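Local coordinates for protein hexokinase (Schistosoma mansoni, PDB 1BDG) that probably catalyses the ATP-dependent phosphorylation of glucose and other hexoses to hexose 6-phosphates, the entry step of glycolysis, and is bound here to alpha-D-glucopyranose, at residues 80-85 with 121-126; 101-106 with 113-118. All blocks are in the same frame, centred on the assembly; numbering follows the deposited sequence.

Interaction 1. Residues 80-85 with 121-126; sequences YRVLSV and ETLADF
Phe-126 meets Val-82 and Ser-84 where helix 112-129 packs on the central sheet of the hexokinase small subdomain, a worked case of helix-on-sheet packing in the actin-like ATPase fold. The strand and helix segments run at 42° to each other, their axes 9.2 Å apart at closest approach. Phe-126 can be followed outward. Its CB lies 4.0 Å from Val-82 CG1, and chi1 of -177° sets Phe-126 CG anti to the backbone N. CG and CD2 then sit beneath the same methyl, Val-82 CG1, which rests over one face, displaced toward the rim, in a CH-pi contact 4.0 Å from the centroid of the Phe-126 ring. Farther out, CE1 approaches the carbonyl oxygen of Val-82, while CE2 and CZ present the ring edge to Ser-84 CB, 3.8 Å from Phe-126 CE2. Val-82 divides its branches between two helical residues more. Val-82 CG1 also touches Leu-123 CD1 at 3.9 Å, whereas CG2 turns to the methyl of Thr-122. Tyr-80 approaches that methyl tip to tip, but the pair is modelled too close and its detail is doubtful. All the touching residues are buried, and Met-132 adds to the packing around Phe-126 and Ser-84. Across the two segments the contact is held without hydrogen bonds; the methyls CG2 of Val-82 and CG2 of Thr-122 stand 3.6 Å apart.

Interaction 2. Residues 101-106 with 113-118; sequences YCIPAE and TELFKY
Tyr-118 reaches from the helix toward Pro-104, tip to tip, and its ring receives the proline's CD over one face. Tyr-118 CG is anti to the backbone N (chi1 -178°), and the ring lies against the loop. Pro-104 CD stands 3.8 Å above the plane of the Tyr-118 ring and is offset toward the rim, nearest to Tyr-118 CE1 and CZ. This is a CH-pi contact, with Pro-104 CD 4.2 Å from the centroid of the Tyr-118 ring and 24° off the normal. Ile-103 takes a different approach: its side chain crosses that of Tyr-118 obliquely, bringing Ile-103 CG1 to 4.1 Å from Tyr-118 CE2. The other branch, Ile-103 CG2, makes a looser contact with Leu-115 CD1 at 4.4 Å, one helical turn before Tyr-118. At the polar tip, Tyr-118 OH donates a weak hydrogen bond to Cys-102 O, 2.7 Å away. The phenol thus has apolar neighbours at its ring and a weak hydrogen bond at its hydroxyl. Lys-107 also touches Leu-115 and Tyr-118, continuing the loop's packing on the helix. This is a surface contact in the small subdomain of the hexokinase fold, where the connection leaving edge strand 95-101 folds back on the helix it leads into.

In the fold
Helix 112-129 serves both contacts: its first half faces the loop in interaction 2, and residues farther along face the sheet in interaction 1. The centres are 13 Å apart, and Tyr-101 joins them. Tyr-101 N probably hydrogen-bonds to Tyr-80 O at 2.8 Å, continuing the pairing of strands 80-87 and 95-101, while Tyr-101 OH probably does so to Asp-125 OD2 at 2.9 Å. Both contacts lie in the small subdomain, away from the sugar pocket, whose residues are not among those in contact. The side chains of Tyr-80 and Ile-103 each come within about 4 Å of that of Leu-75, a predicted ATP-site residue, and each is about 13 Å from the bound glucose.

Interaction 1. Residues 80-85 with 121-126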
ATOM      1  N   TYR A  80       5.245  -8.368   9.336  1.00 24.35           N
ATOM      2  CA  TYR A  80       4.325  -8.717  10.402  1.00 21.26           C
ATOM      3  C   TYR A  80       4.708  -8.189  11.786  1.00 21.81           C
ATOM      4  O   TYR A  80       5.597  -8.736  12.448  1.00 22.15           O
ATOM      5  CB  TYR A  80       4.189 -10.246  10.423  1.00 20.07           C
ATOM      6  CG  TYR A  80       3.329 -10.791  11.520  1.00 16.83           C
ATOM      7  CD1 TYR A  80       1.992 -10.482  11.596  1.00 14.97           C
ATOM      8  CD2 TYR A  80       3.878 -11.579  12.519  1.00 20.49           C
ATOM      9  CE1 TYR A  80       1.218 -10.928  12.649  1.00 19.32           C
ATOM     10  CE2 TYR A  80       3.116 -12.039  13.574  1.00 19.16           C
ATOM     11  CZ  TYR A  80       1.786 -11.708  13.636  1.00 21.15           C
ATOM     12  OH  TYR A  80       1.020 -12.150  14.699  1.00 24.39           O
ATOM     13  N   ARG A  81       4.034  -7.134  12.232  1.00 22.81           N
ATOM     14  CA  ARG A  81       4.314  -6.579  13.554  1.00 24.95           C
ATOM     15  C   ARG A  81       3.308  -6.994  14.616  1.00 24.99           C
ATOM     16  O   ARG A  81       2.094  -6.971  14.392  1.00 24.79           O
ATOM     17  CB  ARG A  81       4.405  -5.053  13.544  1.00 25.42           C
ATOM     18  CG  ARG A  81       5.742  -4.485  13.085  1.00 29.41           C
ATOM     19  CD  ARG A  81       6.017  -3.131  13.759  1.00 32.61           C
ATOM     20  NE  ARG A  81       4.850  -2.245  13.735  1.00 36.12           N
ATOM     21  CZ  ARG A  81       4.823  -1.007  14.234  1.00 36.73           C
ATOM     22  NH1 ARG A  81       5.906  -0.501  14.813  1.00 36.77           N
ATOM     23  NH2 ARG A  81       3.722  -0.255  14.108  1.00 35.41           N
ATOM     24  N   VAL A  82       3.837  -7.367  15.774  1.00 25.24           N
ATOM     25  CA  VAL A  82       3.047  -7.771  16.918  1.00 26.20           C
ATOM     26  C   VAL A  82       3.358  -6.739  17.979  1.00 24.87           C
ATOM     27  O   VAL A  82       4.478  -6.673  18.459  1.00 25.90           O
ATOM     28  CB  VAL A  82       3.451  -9.154  17.403  1.00 27.06           C
ATOM     29  CG1 VAL A  82       2.833  -9.417  18.768  1.00 27.98           C
ATOM     30  CG2 VAL A  82       2.964 -10.208  16.399  1.00 27.13           C
ATOM     31  N   LEU A  83       2.369  -5.925  18.324  1.00 24.66           N
ATOM     32  CA  LEU A  83       2.571  -4.849  19.282  1.00 23.00           C
ATOM     33  C   LEU A  83       1.776  -4.968  20.576  1.00 21.97           C
ATOM     34  O   LEU A  83       1.047  -5.939  20.790  1.00 21.81           O
ATOM     35  CB  LEU A  83       2.293  -3.496  18.619  1.00 22.58           C
ATOM     36  CG  LEU A  83       2.934  -3.218  17.252  1.00 22.42           C
ATOM     37  CD1 LEU A  83       2.199  -4.015  16.188  1.00 20.49           C
ATOM     38  CD2 LEU A  83       2.873  -1.738  16.911  1.00 18.89           C
ATOM     39  N   SER A  84       1.987  -3.998  21.456  1.00 21.52           N
ATOM     40  CA  SER A  84       1.336  -3.937  22.759  1.00 23.55           C
ATOM     41  C   SER A  84       1.311  -2.475  23.095  1.00 23.45           C
ATOM     42  O   SER A  84       2.363  -1.843  23.188  1.00 24.12           O
ATOM     43  CB  SER A  84       2.152  -4.670  23.818  1.00 22.77           C
ATOM     44  OG  SER A  84       1.477  -4.613  25.056  1.00 22.17           O
ATOM     45  N   VAL A  85       0.122  -1.934  23.289  1.00 23.20           N
ATOM     46  CA  VAL A  85      -0.004  -0.521  23.550  1.00 24.89           C
ATOM     47  C   VAL A  85      -0.707  -0.227  24.867  1.00 25.54           C
ATOM     48  O   VAL A  85      -1.598  -0.973  25.307  1.00 25.59           O
ATOM     49  CB  VAL A  85      -0.765   0.191  22.390  1.00 25.20           C
ATOM     50  CG1 VAL A  85      -0.495   1.692  22.449  1.00 25.31           C
ATOM     51  CG2 VAL A  85      -0.356  -0.389  21.008  1.00 21.17           C
ATOM     52  N   GLU A 121       0.250 -18.531  17.185  1.00 23.17           N
ATOM     53  CA  GLU A 121       1.489 -19.195  17.624  1.00 23.70           C
ATOM     54  C   GLU A 121       2.484 -18.101  18.034  1.00 23.16           C
ATOM     55  O   GLU A 121       2.965 -18.070  19.164  1.00 20.84           O
ATOM     56  CB  GLU A 121       2.073 -20.018  16.454  1.00 25.72           C
ATOM     57  CG  GLU A 121       3.153 -21.086  16.797  1.00 31.10           C
ATOM     58  CD  GLU A 121       4.605 -20.551  16.907  1.00 33.81           C
ATOM     59  OE1 GLU A 121       4.983 -20.108  18.026  1.00 33.07           O
ATOM     60  OE2 GLU A 121       5.373 -20.621  15.895  1.00 31.60           O
ATOM     61  N   THR A 122       2.687 -17.157  17.114  1.00 22.87           N
ATOM     62  CA  THR A 122       3.583 -16.014  17.271  1.00 23.07           C
ATOM     63  C   THR A 122       3.239 -15.070  18.432  1.00 24.10           C
ATOM     64  O   THR A 122       4.060 -14.864  19.332  1.00 24.68           O
ATOM     65  CB  THR A 122       3.640 -15.232  15.955  1.00 23.09           C
ATOM     66  OG1 THR A 122       4.767 -15.670  15.181  1.00 23.33           O
ATOM     67  CG2 THR A 122       3.717 -13.748  16.205  1.00 26.21           C
ATOM     68  N   LEU A 123       2.049 -14.470  18.401  1.00 24.36           N
ATOM     69  CA  LEU A 123       1.606 -13.562  19.473  1.00 23.32           C
ATOM     70  C   LEU A 123       1.834 -14.166  20.864  1.00 23.12           C
ATOM     71  O   LEU A 123       2.239 -13.458  21.794  1.00 21.23           O
ATOM     72  CB  LEU A 123       0.115 -13.239  19.304  1.00 22.36           C
ATOM     73  CG  LEU A 123      -0.632 -12.575  20.462  1.00 21.89           C
ATOM     74  CD1 LEU A 123      -0.075 -11.182  20.719  1.00 22.95           C
ATOM     75  CD2 LEU A 123      -2.116 -12.511  20.143  1.00 20.99           C
ATOM     76  N   ALA A 124       1.593 -15.470  20.989  1.00 21.68           N
ATOM     77  CA  ALA A 124       1.760 -16.163  22.264  1.00 22.63           C
ATOM     78  C   ALA A 124       3.184 -16.007  22.780  1.00 22.43           C
ATOM     79  O   ALA A 124       3.399 -15.662  23.958  1.00 20.61           O
ATOM     80  CB  ALA A 124       1.415 -17.634  22.121  1.00 23.64           C
ATOM     81  N   ASP A 125       4.148 -16.231  21.884  1.00 21.82           N
ATOM     82  CA  ASP A 125       5.572 -16.113  22.220  1.00 21.89           C
ATOM     83  C   ASP A 125       5.800 -14.749  22.879  1.00 20.63           C
ATOM     84  O   ASP A 125       6.271 -14.662  24.003  1.00 19.49           O
ATOM     85  CB  ASP A 125       6.412 -16.251  20.947  1.00 21.81           C
ATOM     86  CG  ASP A 125       7.897 -16.356  21.227  1.00 23.34           C
ATOM     87  OD1 ASP A 125       8.355 -17.440  21.673  1.00 22.47           O
ATOM     88  OD2 ASP A 125       8.605 -15.350  20.992  1.00 25.87           O
ATOM     89  N   PHE A 126       5.350 -13.704  22.202  1.00 22.74           N
ATOM     90  CA  PHE A 126       5.453 -12.318  22.660  1.00 23.03           C
ATOM     91  C   PHE A 126       4.882 -12.190  24.070  1.00 24.53           C
ATOM     92  O   PHE A 126       5.542 -11.668  24.972  1.00 26.20           O
ATOM     93  CB  PHE A 126       4.678 -11.431  21.676  1.00 21.67           C
ATOM     94  CG  PHE A 126       4.752  -9.966  21.961  1.00 18.99           C
ATOM     95  CD1 PHE A 126       5.887  -9.245  21.651  1.00 19.32           C
ATOM     96  CD2 PHE A 126       3.657  -9.294  22.501  1.00 20.18           C
ATOM     97  CE1 PHE A 126       5.937  -7.870  21.873  1.00 20.39           C
ATOM     98  CE2 PHE A 126       3.695  -7.930  22.727  1.00 18.82           C
ATOM     99  CZ  PHE A 126       4.840  -7.210  22.412  1.00 19.13           C
TER

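Interaction 2. Residues 101-106 with 113-118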
ATOM      1  N   TYR A 101       7.655 -10.413  13.212  1.00 19.96           N
ATOM      2  CA  TYR A 101       7.895 -11.824  12.948  1.00 19.34           C
ATOM      3  C   TYR A 101       7.897 -12.111  11.451  1.00 20.04           C
ATOM      4  O   TYR A 101       7.012 -11.657  10.702  1.00 21.29           O
ATOM      5  CB  TYR A 101       6.819 -12.687  13.616  1.00 20.02           C
ATOM      6  CG  TYR A 101       6.953 -12.875  15.116  1.00 18.31           C
ATOM      7  CD1 TYR A 101       6.393 -11.959  16.013  1.00 15.54           C
ATOM      8  CD2 TYR A 101       7.586 -14.007  15.633  1.00 19.31           C
ATOM      9  CE1 TYR A 101       6.456 -12.174  17.385  1.00 16.37           C
ATOM     10  CE2 TYR A 101       7.656 -14.231  17.002  1.00 18.20           C
ATOM     11  CZ  TYR A 101       7.090 -13.317  17.873  1.00 18.33           C
ATOM     12  OH  TYR A 101       7.155 -13.566  19.224  1.00 16.61           O
ATOM     13  N   CYS A 102       8.897 -12.851  11.008  1.00 18.45           N
ATOM     14  CA  CYS A 102       8.990 -13.206   9.601  1.00 21.26           C
ATOM     15  C   CYS A 102       7.924 -14.267   9.403  1.00 22.02           C
ATOM     16  O   CYS A 102       7.642 -15.021  10.331  1.00 21.88           O
ATOM     17  CB  CYS A 102      10.343 -13.838   9.319  1.00 23.39           C
ATOM     18  SG  CYS A 102      10.487 -15.401  10.224  1.00 27.07           S
ATOM     19  N   ILE A 103       7.324 -14.319   8.214  1.00 21.70           N
ATOM     20  CA  ILE A 103       6.294 -15.310   7.916  1.00 19.76           C
ATOM     21  C   ILE A 103       6.797 -16.222   6.803  1.00 19.28           C
ATOM     22  O   ILE A 103       7.244 -15.740   5.767  1.00 21.34           O
ATOM     23  CB  ILE A 103       4.982 -14.633   7.481  1.00 18.77           C
ATOM     24  CG1 ILE A 103       4.409 -13.812   8.630  1.00 17.95           C
ATOM     25  CG2 ILE A 103       3.955 -15.664   7.077  1.00 19.39           C
ATOM     26  CD1 ILE A 103       3.046 -13.209   8.318  1.00 17.18           C
ATOM     27  N   PRO A 104       6.731 -17.553   6.999  1.00 19.15           N
ATOM     28  CA  PRO A 104       7.197 -18.489   5.968  1.00 18.85           C
ATOM     29  C   PRO A 104       6.383 -18.400   4.665  1.00 20.16           C
ATOM     30  O   PRO A 104       5.159 -18.388   4.677  1.00 20.20           O
ATOM     31  CB  PRO A 104       7.031 -19.850   6.647  1.00 18.11           C
ATOM     32  CG  PRO A 104       7.111 -19.532   8.114  1.00 15.75           C
ATOM     33  CD  PRO A 104       6.307 -18.280   8.209  1.00 17.47           C
ATOM     34  N   ALA A 105       7.078 -18.393   3.538  1.00 22.33           N
ATOM     35  CA  ALA A 105       6.436 -18.296   2.235  1.00 22.93           C
ATOM     36  C   ALA A 105       5.215 -19.192   2.115  1.00 22.87           C
ATOM     37  O   ALA A 105       4.213 -18.787   1.534  1.00 23.62           O
ATOM     38  CB  ALA A 105       7.443 -18.610   1.113  1.00 20.99           C
ATOM     39  N   GLU A 106       5.293 -20.400   2.665  1.00 24.03           N
ATOM     40  CA  GLU A 106       4.164 -21.337   2.604  1.00 25.85           C
ATOM     41  C   GLU A 106       2.936 -20.791   3.350  1.00 25.04           C
ATOM     42  O   GLU A 106       1.842 -20.717   2.794  1.00 25.09           O
ATOM     43  CB  GLU A 106       4.545 -22.725   3.160  1.00 27.22           C
ATOM     44  CG  GLU A 106       5.107 -22.703   4.588  1.00 28.75           C
ATOM     45  CD  GLU A 106       4.943 -24.024   5.314  1.00 30.96           C
ATOM     46  OE1 GLU A 106       3.779 -24.496   5.428  1.00 33.25           O
ATOM     47  OE2 GLU A 106       5.965 -24.581   5.790  1.00 29.03           O
ATOM     48  N   THR A 113      -6.545 -21.487   8.207  1.00 22.62           N
ATOM     49  CA  THR A 113      -6.365 -21.929   9.596  1.00 22.29           C
ATOM     50  C   THR A 113      -4.857 -22.027   9.910  1.00 21.78           C
ATOM     51  O   THR A 113      -4.408 -21.671  11.000  1.00 20.47           O
ATOM     52  CB  THR A 113      -7.076 -23.306   9.835  1.00 21.88           C
ATOM     53  OG1 THR A 113      -6.517 -24.313   8.970  1.00 19.96           O
ATOM     54  CG2 THR A 113      -8.562 -23.181   9.530  1.00 19.11           C
ATOM     55  N   GLU A 114      -4.082 -22.465   8.923  1.00 21.22           N
ATOM     56  CA  GLU A 114      -2.642 -22.583   9.077  1.00 22.46           C
ATOM     57  C   GLU A 114      -1.975 -21.189   9.203  1.00 23.34           C
ATOM     58  O   GLU A 114      -1.020 -21.013   9.986  1.00 24.21           O
ATOM     59  CB  GLU A 114      -2.057 -23.376   7.911  1.00 22.79           C
ATOM     60  N   LEU A 115      -2.444 -20.210   8.428  1.00 20.61           N
ATOM     61  CA  LEU A 115      -1.885 -18.864   8.530  1.00 19.69           C
ATOM     62  C   LEU A 115      -2.366 -18.277   9.860  1.00 19.63           C
ATOM     63  O   LEU A 115      -1.562 -17.883  10.709  1.00 20.78           O
ATOM     64  CB  LEU A 115      -2.330 -17.988   7.352  1.00 19.90           C
ATOM     65  CG  LEU A 115      -1.862 -16.525   7.225  1.00 19.15           C
ATOM     66  CD1 LEU A 115      -0.350 -16.458   6.977  1.00 19.48           C
ATOM     67  CD2 LEU A 115      -2.601 -15.859   6.083  1.00 15.71           C
ATOM     68  N   PHE A 116      -3.678 -18.291  10.082  1.00 20.16           N
ATOM     69  CA  PHE A 116      -4.225 -17.761  11.325  1.00 19.15           C
ATOM     70  C   PHE A 116      -3.734 -18.470  12.573  1.00 19.79           C
ATOM     71  O   PHE A 116      -3.767 -17.916  13.683  1.00 19.03           O
ATOM     72  CB  PHE A 116      -5.738 -17.691  11.262  1.00 17.49           C
ATOM     73  CG  PHE A 116      -6.226 -16.450  10.603  1.00 17.49           C
ATOM     74  CD1 PHE A 116      -6.338 -15.274  11.324  1.00 16.98           C
ATOM     75  CD2 PHE A 116      -6.485 -16.426   9.240  1.00 18.61           C
ATOM     76  CE1 PHE A 116      -6.686 -14.102  10.707  1.00 15.77           C
ATOM     77  CE2 PHE A 116      -6.833 -15.244   8.619  1.00 18.14           C
ATOM     78  CZ  PHE A 116      -6.931 -14.082   9.358  1.00 14.98           C
ATOM     79  N   LYS A 117      -3.277 -19.706  12.388  1.00 20.47           N
ATOM     80  CA  LYS A 117      -2.711 -20.472  13.489  1.00 19.23           C
ATOM     81  C   LYS A 117      -1.325 -19.855  13.745  1.00 18.43           C
ATOM     82  O   LYS A 117      -0.997 -19.500  14.883  1.00 16.25           O
ATOM     83  CB  LYS A 117      -2.590 -21.954  13.123  1.00 17.44           C
ATOM     84  CG  LYS A 117      -2.055 -22.786  14.248  1.00 18.19           C
ATOM     85  CD  LYS A 117      -2.135 -24.245  13.940  1.00 19.78           C
ATOM     86  CE  LYS A 117      -1.434 -25.028  15.024  1.00 22.49           C
ATOM     87  NZ  LYS A 117      -1.368 -26.471  14.717  1.00 27.48           N
ATOM     88  N   TYR A 118      -0.553 -19.660  12.676  1.00 17.01           N
ATOM     89  CA  TYR A 118       0.769 -19.074  12.811  1.00 17.69           C
ATOM     90  C   TYR A 118       0.662 -17.746  13.586  1.00 20.49           C
ATOM     91  O   TYR A 118       1.388 -17.518  14.567  1.00 20.29           O
ATOM     92  CB  TYR A 118       1.417 -18.859  11.437  1.00 15.56           C
ATOM     93  CG  TYR A 118       2.816 -18.299  11.532  1.00 14.91           C
ATOM     94  CD1 TYR A 118       3.922 -19.138  11.706  1.00 15.39           C
ATOM     95  CD2 TYR A 118       3.027 -16.923  11.551  1.00 15.43           C
ATOM     96  CE1 TYR A 118       5.197 -18.611  11.908  1.00 14.47           C
ATOM     97  CE2 TYR A 118       4.278 -16.394  11.748  1.00 14.77           C
ATOM     98  CZ  TYR A 118       5.353 -17.235  11.931  1.00 17.12           C
ATOM     99  OH  TYR A 118       6.570 -16.671  12.167  1.00 18.19           O
TER